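Pheromone cOB1/lipoprotein, YaeC family (Enterococcus faecalis, PDB 4EF1) probably binds methionine at the cell surface as the lipid-anchored receptor of an ABC-type uptake system, and is also the precursor of the sex pheromone cOB1. Local coordinates at residues S112-V117 and T137-D142; Y106-V111 and S156-M161. All coordinates share one frame; numbering follows the deposited sequence.

Overall arrangement
Running from the N terminus, the chain reaches strand 104-108, turns through 109-111 and enters helix 114-123. It then makes the hairpin of strands 127-129 and 143-146, whose connecting loop comes back onto the helix start: contact 1. Strand 151-156 follows and runs beside strand 104-108; past its end, residues 156-161 meet 106-111 in contact 2. The larger loop, closed by contact 2, therefore contains contact 1 entirely. Val107 packs on Phe140 and Val117, and Trp114 reaches back to Ser108, so the two contacts touch. Together they tie helix, hairpin loop and the edge of one five-stranded sheet beside the bound selenomethionine.

Contact 1 of 2, residues S112-V117 and T137-D142; sequences SDWPRV and TATFDD. With MSE (selenomethionine), chain C.
Phe140 and Trp114 make the tight part of this contact, where the loop between strands 127-129 and 143-146 meets the start of helix 114-123. Trp114 has CG anti to its carbonyl carbon (chi1 -64°), which turns the indole toward the loop. Phe140 crosses the indole at about a right angle and lays the CE2 corner of its ring off centre over one face, 3.5 Å from CD2 of Trp114. The planes are inclined at 45°, so the pair is neither a stack nor a T-shape. Val117 fills in beside it: its CG1 meets the edge of the Phe140 ring, 3.9 Å from CE1 of Phe140. Close by, Pro115 CG packs on Ala138 O at 3.5 Å, both residues being buried. Phe140 also stacks on Phe152, and the indole N-H of Trp114 is spent on Ser108 O.

On the partly exposed side things loosen. The Thr139 methyl CG2 only brushes the indole edge, 3.8 Å from CE3 of Trp114. Here the loop braces itself: Thr139 N donates to Asp142 OD2 (3.0 Å, 169°), coming from above the carboxylate plane.

Another side of the helix start faces the ligand pocket. Arg116, its chain bent at chi3, sends NH1 to both Asp113 OD1 (3.1 Å), a salt bridge lying in the guanidinium plane, and OXT of the bound selenomethionine (2.9 Å). Asp113 is itself held by His60 and Asn176, while Arg116 NE pairs with Glu195. The contact thus divides its chemistry: an apolar, purely van der Waals join toward the loop, and toward the pocket a charged network that fixes the guanidinium and probably favours the carboxylate form of the amino-acid ligand.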
loop_
_atom_site.group_PDB
_atom_site.type_symbol
_atom_site.label_atom_id
_atom_site.label_comp_id
_atom_site.label_asym_id
_atom_site.label_seq_id
_atom_site.Cartn_x
_atom_site.Cartn_y
_atom_site.Cartn_z
ATOM N N SER A 112 9.393 -1.344 -5.245
ATOM C CA SER A 112 8.589 -2.505 -4.918
ATOM C C SER A 112 7.135 -2.449 -5.455
ATOM O O SER A 112 6.476 -3.480 -5.470
ATOM C CB SER A 112 8.641 -2.843 -3.431
ATOM O OG SER A 112 8.026 -1.876 -2.623
ATOM N N ASP A 113 6.637 -1.279 -5.875
ATOM C CA ASP A 113 5.309 -1.165 -6.517
ATOM C C ASP A 113 5.397 -1.279 -8.045
ATOM O O ASP A 113 4.373 -1.328 -8.709
ATOM C CB ASP A 113 4.620 0.168 -6.175
ATOM C CG ASP A 113 4.018 0.203 -4.773
ATOM O OD1 ASP A 113 3.616 -0.861 -4.250
ATOM O OD2 ASP A 113 3.896 1.315 -4.214
ATOM N N TRP A 114 6.599 -1.290 -8.593
ATOM C CA TRP A 114 6.765 -1.360 -10.065
ATOM C C TRP A 114 6.156 -2.578 -10.689
ATOM O O TRP A 114 5.517 -2.444 -11.715
ATOM C CB TRP A 114 8.223 -1.216 -10.505
ATOM C CG TRP A 114 8.825 0.135 -10.183
ATOM C CD1 TRP A 114 8.203 1.250 -9.630
ATOM C CD2 TRP A 114 10.183 0.573 -10.465
ATOM N NE1 TRP A 114 9.060 2.301 -9.543
ATOM C CE2 TRP A 114 10.268 1.961 -10.008
ATOM C CE3 TRP A 114 11.304 -0.029 -11.008
ATOM C CZ2 TRP A 114 11.426 2.695 -10.127
ATOM C CZ3 TRP A 114 12.469 0.702 -11.093
ATOM C CH2 TRP A 114 12.539 2.031 -10.651
ATOM N N PRO A 115 6.334 -3.767 -10.071
ATOM C CA PRO A 115 5.685 -4.951 -10.609
ATOM C C PRO A 115 4.154 -4.889 -10.733
ATOM O O PRO A 115 3.576 -5.630 -11.544
ATOM C CB PRO A 115 6.089 -6.049 -9.622
ATOM C CG PRO A 115 7.411 -5.609 -9.065
ATOM C CD PRO A 115 7.208 -4.117 -8.923
ATOM N N ARG A 116 3.534 -4.064 -9.915
ATOM C CA ARG A 116 2.092 -3.908 -9.875
ATOM C C ARG A 116 1.546 -3.190 -11.123
ATOM O O ARG A 116 0.546 -3.608 -11.670
ATOM C CB ARG A 116 1.695 -3.173 -8.607
ATOM C CG ARG A 116 2.222 -3.793 -7.306
ATOM C CD ARG A 116 1.844 -3.061 -6.049
ATOM N NE ARG A 116 0.479 -3.317 -5.569
ATOM C CZ ARG A 116 -0.053 -2.720 -4.510
ATOM N NH1 ARG A 116 0.682 -1.894 -3.756
ATOM N NH2 ARG A 116 -1.286 -3.012 -4.147
ATOM N N VAL A 117 2.180 -2.103 -11.553
ATOM C CA VAL A 117 1.787 -1.450 -12.805
ATOM C C VAL A 117 2.092 -2.384 -13.983
ATOM O O VAL A 117 1.304 -2.467 -14.932
ATOM C CB VAL A 117 2.441 -0.061 -13.006
ATOM C CG1 VAL A 117 3.915 -0.223 -13.401
ATOM C CG2 VAL A 117 1.667 0.743 -14.067
ATOM N N THR A 137 10.942 -9.231 -8.600
ATOM C CA THR A 137 11.642 -7.937 -8.608
ATOM C C THR A 137 11.556 -7.255 -9.995
ATOM O O THR A 137 12.528 -6.632 -10.443
ATOM C CB THR A 137 13.138 -8.194 -8.267
ATOM O OG1 THR A 137 13.737 -9.007 -9.295
ATOM C CG2 THR A 137 13.272 -8.900 -6.932
ATOM N N ALA A 138 10.395 -7.358 -10.657
ATOM C CA ALA A 138 10.265 -6.876 -12.032
ATOM C C ALA A 138 10.477 -5.365 -12.108
ATOM O O ALA A 138 10.019 -4.606 -11.243
ATOM C CB ALA A 138 8.935 -7.293 -12.678
ATOM N N THR A 139 11.220 -4.945 -13.129
ATOM C CA THR A 139 11.409 -3.517 -13.435
ATOM C C THR A 139 11.085 -3.295 -14.916
ATOM O O THR A 139 10.834 -4.253 -15.688
ATOM C CB THR A 139 12.819 -3.006 -13.086
ATOM O OG1 THR A 139 13.794 -3.587 -13.994
ATOM C CG2 THR A 139 13.180 -3.334 -11.586
ATOM N N PHE A 140 11.147 -2.028 -15.325
ATOM C CA PHE A 140 10.768 -1.613 -16.682
ATOM C C PHE A 140 11.690 -2.195 -17.738
ATOM O O PHE A 140 11.262 -2.474 -18.865
ATOM C CB PHE A 140 10.638 -0.105 -16.751
ATOM C CG PHE A 140 9.635 0.428 -15.760
ATOM C CD1 PHE A 140 8.297 0.215 -15.951
ATOM C CD2 PHE A 140 10.061 1.054 -14.573
ATOM C CE1 PHE A 140 7.378 0.631 -15.020
ATOM C CE2 PHE A 140 9.148 1.469 -13.636
ATOM C CZ PHE A 140 7.806 1.271 -13.871
ATOM N N ASP A 141 12.928 -2.453 -17.346
ATOM C CA ASP A 141 13.880 -3.139 -18.203
ATOM C C ASP A 141 13.473 -4.584 -18.542
ATOM O O ASP A 141 14.036 -5.183 -19.470
ATOM C CB ASP A 141 15.285 -3.161 -17.570
ATOM C CG ASP A 141 15.889 -1.764 -17.417
ATOM O OD1 ASP A 141 15.150 -0.747 -17.544
ATOM O OD2 ASP A 141 17.115 -1.684 -17.154
ATOM N N ASP A 142 12.555 -5.165 -17.766
ATOM C CA ASP A 142 12.122 -6.545 -18.012
ATOM C C ASP A 142 11.014 -6.667 -19.059
ATOM O O ASP A 142 10.653 -7.785 -19.445
ATOM C CB ASP A 142 11.695 -7.202 -16.730
ATOM C CG ASP A 142 12.838 -7.354 -15.752
ATOM O OD1 ASP A 142 13.973 -7.709 -16.190
ATOM O OD2 ASP A 142 12.582 -7.162 -14.552
HETATM N N MSE C 301 -0.898 1.332 1.501
HETATM C CA MSE C 301 0.106 1.115 0.384
HETATM C C MSE C 301 -0.325 0.023 -0.600
HETATM O O MSE C 301 -0.797 -1.040 -0.170
HETATM O OXT MSE C 301 -0.127 0.165 -1.837
HETATM C CB MSE C 301 1.509 0.834 0.921
HETATM C CG MSE C 301 2.618 0.771 -0.136
HETATM SE SE MSE C 301 4.262 0.136 0.636
HETATM C CE MSE C 301 4.715 1.684 1.804
#

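Contact 2 of 2, residues Y106-V111 and S156-M161; sequences YVSSSV and SDPAIM
The end of strand 104-108 and the loop after strand 151-156 come closest at Ser108 and Pro158, CA to CA 5.0 Å, and one direct hydrogen bond joins them, Ser109 N to Ser156 O (2.8 Å), its donor lying above the carbonyl plane. The same oxygen also takes a CA-H...O contact from Ser108 CA at 3.2 Å. A water between Val107 O and Ser156 N joins the two backbones a second time.

Ser108 is the central side chain. Its OG sits between the backbone N and the carbonyl carbon (chi1 84°), where it accepts from Ser110 N (3.1 Å) in an ST turn that bends the chain away from the strand. Pro158 lies against this group, its CG 3.6 Å from Ser108 OG. Met161, deposited as selenomethionine, folds back on itself with chi2 and chi3 near -50° and -60°; its CE ends over the peptide at 3.5 Å from Val107 C, while SE lies 3.9 Å from Ser108 CB. On the more open side, a second water accepts from Ser109 OG and donates to Asp157 OD1.

Strand 151-156 is the outermost strand of its sheet and strand 104-108 lies next to it, with strand 172-175 beyond, where Met161 touches Val173. Met161 begins helix 161-166, Pro158 packs on Tyr41 and Asn176 of the ligand pocket, and Ser110 reaches Phe63 of helix 61-71.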
loop_
_atom_site.group_PDB
_atom_site.type_symbol
_atom_site.label_atom_id
_atom_site.label_comp_id
_atom_site.label_asym_id
_atom_site.label_seq_id
_atom_site.Cartn_x
_atom_site.Cartn_y
_atom_site.Cartn_z
ATOM N N TYR A 106 2.963 7.404 -15.383
ATOM C CA TYR A 106 3.639 7.906 -14.183
ATOM C C TYR A 106 3.398 6.983 -12.994
ATOM O O TYR A 106 2.247 6.649 -12.676
ATOM C CB TYR A 106 3.172 9.328 -13.802
ATOM C CG TYR A 106 3.827 10.424 -14.598
ATOM C CD1 TYR A 106 3.519 10.595 -15.940
ATOM C CD2 TYR A 106 4.778 11.311 -14.012
ATOM C CE1 TYR A 106 4.118 11.600 -16.676
ATOM C CE2 TYR A 106 5.391 12.294 -14.768
ATOM C CZ TYR A 106 5.039 12.447 -16.085
ATOM O OH TYR A 106 5.628 13.432 -16.840
ATOM N N VAL A 107 4.509 6.522 -12.415
ATOM C CA VAL A 107 4.481 5.654 -11.236
ATOM C C VAL A 107 5.441 6.266 -10.215
ATOM O O VAL A 107 6.322 7.068 -10.583
ATOM C CB VAL A 107 4.846 4.186 -11.564
ATOM C CG1 VAL A 107 3.894 3.610 -12.609
ATOM C CG2 VAL A 107 6.306 4.058 -11.985
ATOM N N SER A 108 5.263 5.958 -8.925
ATOM C CA SER A 108 6.184 6.507 -7.914
ATOM C C SER A 108 7.606 5.913 -8.048
ATOM O O SER A 108 7.825 4.965 -8.795
ATOM C CB SER A 108 5.681 6.274 -6.486
ATOM O OG SER A 108 6.038 4.993 -6.043
ATOM N N SER A 109 8.551 6.480 -7.311
ATOM C CA SER A 109 9.927 5.978 -7.232
ATOM C C SER A 109 10.089 4.719 -6.362
ATOM O O SER A 109 11.206 4.206 -6.240
ATOM C CB SER A 109 10.821 7.083 -6.655
ATOM O OG SER A 109 10.269 7.510 -5.410
ATOM N N SER A 110 9.005 4.227 -5.767
ATOM C CA SER A 110 9.053 3.077 -4.887
ATOM C C SER A 110 9.100 1.818 -5.748
ATOM O O SER A 110 8.088 1.391 -6.295
ATOM C CB SER A 110 7.868 3.052 -3.911
ATOM O OG SER A 110 7.935 1.940 -3.009
ATOM N N VAL A 111 10.306 1.224 -5.837
ATOM C CA VAL A 111 10.575 0.130 -6.773
ATOM C C VAL A 111 9.739 -1.112 -6.511
ATOM O O VAL A 111 9.372 -1.850 -7.452
ATOM C CB VAL A 111 12.109 -0.220 -6.849
ATOM C CG1 VAL A 111 12.968 0.999 -7.200
ATOM C CG2 VAL A 111 12.588 -0.781 -5.564
ATOM N N SER A 156 8.840 10.491 -9.174
ATOM C CA SER A 156 8.146 11.164 -8.092
ATOM C C SER A 156 7.833 10.328 -6.845
ATOM O O SER A 156 7.623 9.126 -6.911
ATOM C CB SER A 156 6.847 11.788 -8.640
ATOM O OG SER A 156 7.181 12.838 -9.531
ATOM N N ASP A 157 7.778 11.004 -5.704
ATOM C CA ASP A 157 7.457 10.367 -4.433
ATOM C C ASP A 157 6.025 9.871 -4.426
ATOM O O ASP A 157 5.160 10.490 -5.023
ATOM C CB ASP A 157 7.610 11.337 -3.235
ATOM C CG ASP A 157 9.048 11.807 -3.013
ATOM O OD1 ASP A 157 10.014 11.187 -3.509
ATOM O OD2 ASP A 157 9.191 12.844 -2.324
ATOM N N PRO A 158 5.762 8.744 -3.735
ATOM C CA PRO A 158 4.430 8.254 -3.594
ATOM C C PRO A 158 3.378 9.269 -3.095
ATOM O O PRO A 158 2.229 9.243 -3.561
ATOM C CB PRO A 158 4.594 7.132 -2.559
ATOM C CG PRO A 158 5.950 6.601 -2.802
ATOM C CD PRO A 158 6.763 7.801 -3.170
ATOM N N ALA A 159 3.762 10.142 -2.169
ATOM C CA ALA A 159 2.846 11.182 -1.650
ATOM C C ALA A 159 2.440 12.240 -2.696
ATOM O O ALA A 159 1.507 12.989 -2.467
ATOM C CB ALA A 159 3.469 11.861 -0.439
ATOM N N ILE A 160 3.119 12.334 -3.840
ATOM C CA ILE A 160 2.720 13.375 -4.808
ATOM C C ILE A 160 1.973 12.822 -6.040
ATOM O O ILE A 160 1.585 13.590 -6.912
ATOM C CB ILE A 160 3.877 14.323 -5.234
ATOM C CG1 ILE A 160 4.735 13.722 -6.360
ATOM C CG2 ILE A 160 4.689 14.816 -4.023
ATOM C CD1 ILE A 160 5.295 14.748 -7.316
HETATM N N MSE A 161 1.681 11.530 -6.062
HETATM C CA MSE A 161 1.073 10.910 -7.236
HETATM C C MSE A 161 -0.325 11.474 -7.480
HETATM O O MSE A 161 -0.720 11.624 -8.638
HETATM C CB MSE A 161 1.047 9.385 -7.140
HETATM C CG MSE A 161 2.418 8.750 -6.885
HETATM SE SE MSE A 161 3.816 9.373 -8.036
HETATM C CE MSE A 161 3.035 8.816 -9.717
HETATM O O HOH W 1 6.679 9.674 -11.181
HETATM O O HOH W 2 11.079 10.202 -5.622
#